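Local coordinates for protein extracellular invertase (Aspergillus kawachii, PDB 5XHA) that probably hydrolyses fructose-containing sugars such as sucrose, as a glycoside hydrolase family 32 invertase, at residues V166-D171 with A244-T249. Residues are numbered along the deposited sequence; the frame is centred on the assembly and turned at random.
With FRU (beta-D-fructofuranose), chain B; FRU (beta-D-fructofuranose), chain C; FRU (beta-D-fructofuranose), chain D.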
ATOM      1  N   VAL A 166      13.804  -3.412   5.380  1.00 29.74           N
ATOM      2  CA  VAL A 166      13.878  -2.403   6.425  1.00 30.08           C
ATOM      3  C   VAL A 166      13.652  -2.990   7.826  1.00 30.96           C
ATOM      4  O   VAL A 166      12.890  -3.936   7.994  1.00 31.30           O
ATOM      5  CB  VAL A 166      12.839  -1.278   6.202  1.00 30.71           C
ATOM      6  CG1 VAL A 166      13.107  -0.516   4.921  1.00 30.45           C
ATOM      7  CG2 VAL A 166      11.426  -1.846   6.196  1.00 30.48           C
ATOM      8  N   THR A 167      14.330  -2.409   8.815  1.00 31.15           N
ATOM      9  CA  THR A 167      14.082  -2.651  10.236  1.00 30.26           C
ATOM     10  C   THR A 167      12.861  -1.874  10.722  1.00 29.82           C
ATOM     11  O   THR A 167      12.204  -2.279  11.674  1.00 31.69           O
ATOM     12  CB  THR A 167      15.260  -2.160  11.088  1.00 30.41           C
ATOM     13  OG1 THR A 167      15.694  -0.889  10.605  1.00 29.40           O
ATOM     14  CG2 THR A 167      16.408  -3.145  11.040  1.00 31.99           C
ATOM     15  N   ALA A 168      12.619  -0.746  10.057  1.00 29.13           N
ATOM     16  CA  ALA A 168      11.602   0.230  10.397  1.00 29.18           C
ATOM     17  C   ALA A 168      11.514   1.224   9.252  1.00 27.98           C
ATOM     18  O   ALA A 168      12.477   1.396   8.499  1.00 27.85           O
ATOM     19  CB  ALA A 168      12.003   0.960  11.672  1.00 30.45           C
ATOM     20  N   PHE A 169      10.371   1.889   9.137  1.00 28.75           N
ATOM     21  CA  PHE A 169      10.095   2.828   8.040  1.00 28.50           C
ATOM     22  C   PHE A 169       8.971   3.784   8.454  1.00 27.62           C
ATOM     23  O   PHE A 169       7.830   3.647   8.030  1.00 28.20           O
ATOM     24  CB  PHE A 169       9.735   2.043   6.781  1.00 29.10           C
ATOM     25  CG  PHE A 169       9.615   2.883   5.530  1.00 29.19           C
ATOM     26  CD1 PHE A 169      10.728   3.439   4.948  1.00 30.40           C
ATOM     27  CD2 PHE A 169       8.387   3.047   4.902  1.00 29.68           C
ATOM     28  CE1 PHE A 169      10.626   4.202   3.797  1.00 31.40           C
ATOM     29  CE2 PHE A 169       8.270   3.801   3.741  1.00 30.88           C
ATOM     30  CZ  PHE A 169       9.396   4.383   3.189  1.00 30.02           C
ATOM     31  N   ARG A 170       9.314   4.757   9.297  1.00 27.44           N
ATOM     32  CA  ARG A 170       8.324   5.621   9.927  1.00 28.34           C
ATOM     33  C   ARG A 170       8.826   7.003  10.316  1.00 28.81           C
ATOM     34  O   ARG A 170      10.022   7.298  10.209  1.00 28.72           O
ATOM     35  CB  ARG A 170       7.766   4.942  11.177  1.00 28.08           C
ATOM     36  CG  ARG A 170       8.801   4.492  12.186  1.00 27.89           C
ATOM     37  CD  ARG A 170       8.142   3.943  13.465  1.00 28.83           C
ATOM     38  NE  ARG A 170       9.133   3.373  14.382  1.00 27.72           N
ATOM     39  CZ  ARG A 170       9.602   2.124  14.349  1.00 27.43           C
ATOM     40  NH1 ARG A 170       9.147   1.250  13.459  1.00 27.97           N
ATOM     41  NH2 ARG A 170      10.547   1.740  15.229  1.00 26.45           N
ATOM     42  N   ASP A 171       7.885   7.823  10.794  1.00 28.35           N
ATOM     43  CA  ASP A 171       8.161   9.154  11.386  1.00 28.05           C
ATOM     44  C   ASP A 171       8.623  10.160  10.343  1.00 27.49           C
ATOM     45  O   ASP A 171       9.648  10.839  10.532  1.00 28.80           O
ATOM     46  CB  ASP A 171       9.182   9.081  12.527  1.00 27.63           C
ATOM     47  CG  ASP A 171       8.862   7.998  13.542  1.00 28.52           C
ATOM     48  OD1 ASP A 171       7.671   7.615  13.667  1.00 26.06           O
ATOM     49  OD2 ASP A 171       9.817   7.530  14.203  1.00 27.24           O
ATOM     50  N   ALA A 244      23.557   2.427  16.995  1.00 32.40           N
ATOM     51  CA  ALA A 244      22.722   1.322  17.437  1.00 32.23           C
ATOM     52  C   ALA A 244      22.020   0.596  16.275  1.00 31.51           C
ATOM     53  O   ALA A 244      22.542   0.543  15.156  1.00 31.75           O
ATOM     54  CB  ALA A 244      21.745   1.806  18.499  1.00 32.67           C
ATOM     55  N   PHE A 245      20.845   0.037  16.531  1.00 30.00           N
ATOM     56  CA  PHE A 245      20.239  -0.900  15.608  1.00 30.76           C
ATOM     57  C   PHE A 245      19.135  -0.298  14.753  1.00 31.74           C
ATOM     58  O   PHE A 245      18.684  -0.926  13.799  1.00 30.74           O
ATOM     59  CB  PHE A 245      19.715  -2.080  16.403  1.00 31.01           C
ATOM     60  CG  PHE A 245      20.799  -2.891  17.054  1.00 32.50           C
ATOM     61  CD1 PHE A 245      21.383  -3.962  16.383  1.00 34.71           C
ATOM     62  CD2 PHE A 245      21.230  -2.599  18.331  1.00 33.90           C
ATOM     63  CE1 PHE A 245      22.376  -4.732  16.986  1.00 35.61           C
ATOM     64  CE2 PHE A 245      22.229  -3.356  18.934  1.00 36.27           C
ATOM     65  CZ  PHE A 245      22.799  -4.425  18.265  1.00 34.65           C
ATOM     66  N   ASN A 246      18.691   0.916  15.077  1.00 30.44           N
ATOM     67  CA  ASN A 246      17.617   1.539  14.297  1.00 30.90           C
ATOM     68  C   ASN A 246      17.510   3.019  14.633  1.00 28.77           C
ATOM     69  O   ASN A 246      17.714   3.374  15.777  1.00 30.17           O
ATOM     70  CB  ASN A 246      16.283   0.824  14.592  1.00 30.95           C
ATOM     71  CG  ASN A 246      15.171   1.257  13.664  1.00 32.19           C
ATOM     72  OD1 ASN A 246      15.269   1.096  12.446  1.00 32.62           O
ATOM     73  ND2 ASN A 246      14.096   1.811  14.238  1.00 31.46           N
ATOM     74  N   PHE A 247      17.210   3.865  13.642  1.00 27.85           N
ATOM     75  CA  PHE A 247      16.954   5.284  13.881  1.00 28.67           C
ATOM     76  C   PHE A 247      15.449   5.550  13.928  1.00 28.25           C
ATOM     77  O   PHE A 247      14.698   5.035  13.110  1.00 27.98           O
ATOM     78  CB  PHE A 247      17.537   6.197  12.782  1.00 29.98           C
ATOM     79  CG  PHE A 247      19.050   6.326  12.775  1.00 30.70           C
ATOM     80  CD1 PHE A 247      19.837   5.932  13.851  1.00 32.61           C
ATOM     81  CD2 PHE A 247      19.676   6.879  11.672  1.00 32.27           C
ATOM     82  CE1 PHE A 247      21.209   6.063  13.805  1.00 31.97           C
ATOM     83  CE2 PHE A 247      21.057   7.021  11.629  1.00 32.12           C
ATOM     84  CZ  PHE A 247      21.816   6.611  12.698  1.00 32.00           C
ATOM     85  N   GLU A 248      15.034   6.378  14.881  1.00 28.44           N
ATOM     86  CA  GLU A 248      13.656   6.848  14.980  1.00 29.73           C
ATOM     87  C   GLU A 248      13.631   8.374  15.024  1.00 30.50           C
ATOM     88  O   GLU A 248      14.643   9.019  15.322  1.00 28.95           O
ATOM     89  CB  GLU A 248      12.987   6.274  16.239  1.00 29.07           C
ATOM     90  CG  GLU A 248      12.972   4.753  16.265  1.00 28.53           C
ATOM     91  CD  GLU A 248      12.149   4.196  17.393  1.00 28.15           C
ATOM     92  OE1 GLU A 248      12.562   4.341  18.562  1.00 28.33           O
ATOM     93  OE2 GLU A 248      11.087   3.610  17.092  1.00 28.99           O
ATOM     94  N   THR A 249      12.455   8.929  14.732  1.00 29.47           N
ATOM     95  CA  THR A 249      12.140  10.342  14.929  1.00 28.34           C
ATOM     96  C   THR A 249      13.161  11.339  14.398  1.00 29.63           C
ATOM     97  O   THR A 249      13.432  12.368  15.035  1.00 30.03           O
ATOM     98  CB  THR A 249      11.807  10.652  16.415  1.00 29.22           C
ATOM     99  OG1 THR A 249      12.966  10.485  17.249  1.00 28.81           O
ATOM    100  CG2 THR A 249      10.700   9.736  16.893  1.00 27.52           C
TER
HETATM  101  C1  FRU B   2       9.513   6.196  19.197  1.00 46.26           C
HETATM  102  C2  FRU B   2       8.372   5.565  18.346  1.00 47.46           C
HETATM  103  C3  FRU B   2       8.282   6.238  16.964  1.00 41.75           C
HETATM  104  C4  FRU B   2       6.836   5.930  16.572  1.00 42.87           C
HETATM  105  C5  FRU B   2       6.094   5.997  17.900  1.00 44.21           C
HETATM  106  C6  FRU B   2       5.014   4.926  18.051  1.00 45.00           C
HETATM  107  O1  FRU B   2       9.252   6.130  20.613  1.00 41.54           O
HETATM  108  O3  FRU B   2       9.270   5.779  16.033  1.00 34.12           O
HETATM  109  O4  FRU B   2       6.277   6.860  15.644  1.00 42.69           O
HETATM  110  O5  FRU B   2       7.084   5.852  18.934  1.00 48.12           O
HETATM  111  O6  FRU B   2       4.519   4.881  19.404  1.00 43.41           O
HETATM  112  C1  FRU C   1       8.876   3.342  19.331  1.00 55.35           C
HETATM  113  C2  FRU C   1       8.474   1.852  19.258  1.00 59.91           C
HETATM  114  C3  FRU C   1       9.584   0.882  18.793  1.00 57.93           C
HETATM  115  C4  FRU C   1       8.791  -0.282  18.212  1.00 55.97           C
HETATM  116  C5  FRU C   1       7.398   0.293  17.907  1.00 60.09           C
HETATM  117  C6  FRU C   1       6.279  -0.406  18.679  1.00 60.75           C
HETATM  118  O1  FRU C   1       8.504   4.122  18.177  1.00 48.00           O
HETATM  119  O2  FRU C   1       8.041   1.448  20.568  1.00 68.67           O
HETATM  120  O3  FRU C   1      10.508   0.402  19.802  1.00 47.40           O
HETATM  121  O4  FRU C   1       9.453  -0.822  17.069  1.00 45.45           O
HETATM  122  O5  FRU C   1       7.399   1.663  18.321  1.00 61.46           O
HETATM  123  O6  FRU C   1       5.354  -0.914  17.736  1.00 58.01           O
HETATM  124  C1  FRU D 704      20.170  -8.612  11.602  1.00 88.56           C
HETATM  125  C2  FRU D 704      20.497  -7.695  12.762  1.00 90.97           C
HETATM  126  C3  FRU D 704      19.336  -7.746  13.754  1.00 89.52           C
HETATM  127  C4  FRU D 704      18.657  -6.403  13.585  1.00 88.62           C
HETATM  128  C5  FRU D 704      19.392  -5.641  12.476  1.00 89.01           C
HETATM  129  C6  FRU D 704      19.708  -4.171  12.810  1.00 85.82           C
HETATM  130  O1  FRU D 704      18.916  -8.233  11.012  1.00 77.52           O
HETATM  131  O2  FRU D 704      21.750  -8.066  13.358  1.00 89.19           O
HETATM  132  O3  FRU D 704      19.740  -7.966  15.108  1.00 84.21           O
HETATM  133  O4  FRU D 704      17.287  -6.645  13.252  1.00 92.22           O
HETATM  134  O5  FRU D 704      20.598  -6.370  12.223  1.00 88.93           O
HETATM  135  O6  FRU D 704      20.398  -3.498  11.734  1.00 81.23           O
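Arg-170 reaches across to Glu-248 beside two bound fructose units. From CB, CG turns between the backbone N and the carbonyl carbon (chi1 54°), and the chain then runs extended to NE. CD lies against O3 of the chain B fructose. Arg-170 NE donates to O3 of the chain B fructose at 2.9 Å and makes a weak second bond to Glu-248 OE2. NH1 pairs with Glu-134. Arg-170 NH2 forms the salt bridge, 2.7 Å to Glu-248 OE2 and nearly straight at 166°. The carboxylate oxygen lies close to the guanidinium plane, but the guanidinium and carboxylate planes are 81° apart. The chain C fructose sits over one guanidinium face. Glu-248 OE1 is hydrogen-bonded to Tyr-319 OH.

Asp-171 belongs to the Arg-Asp-Pro motif of family 32, in which the aspartate is the likely transition-state stabiliser. Asp-171 OD1 accepts from O4 of the chain B fructose at 2.5 Å, and OD2 from O3 at 2.6 Å. The N-H of Thr-249 also reaches Asp-171 OD2, with N 3.0 Å away and on the anti side, and probably helps to fix the carboxylate. The segments run almost parallel and bring together the inner strands of two neighbouring blades of the five-bladed beta-propeller at the sugar-binding pocket.

Further from the chain B fructose, Thr-167 OG1 donates to Asn-246 OD1 at 2.7 Å, from outside the carbonyl plane. The Asn-246 amide lies against the methyl of Ala-168, with OD1 and ND2 each 3.4 Å from CB. Asn-246 ND2 is hydrogen-bonded to Glu-273, which also binds fructose.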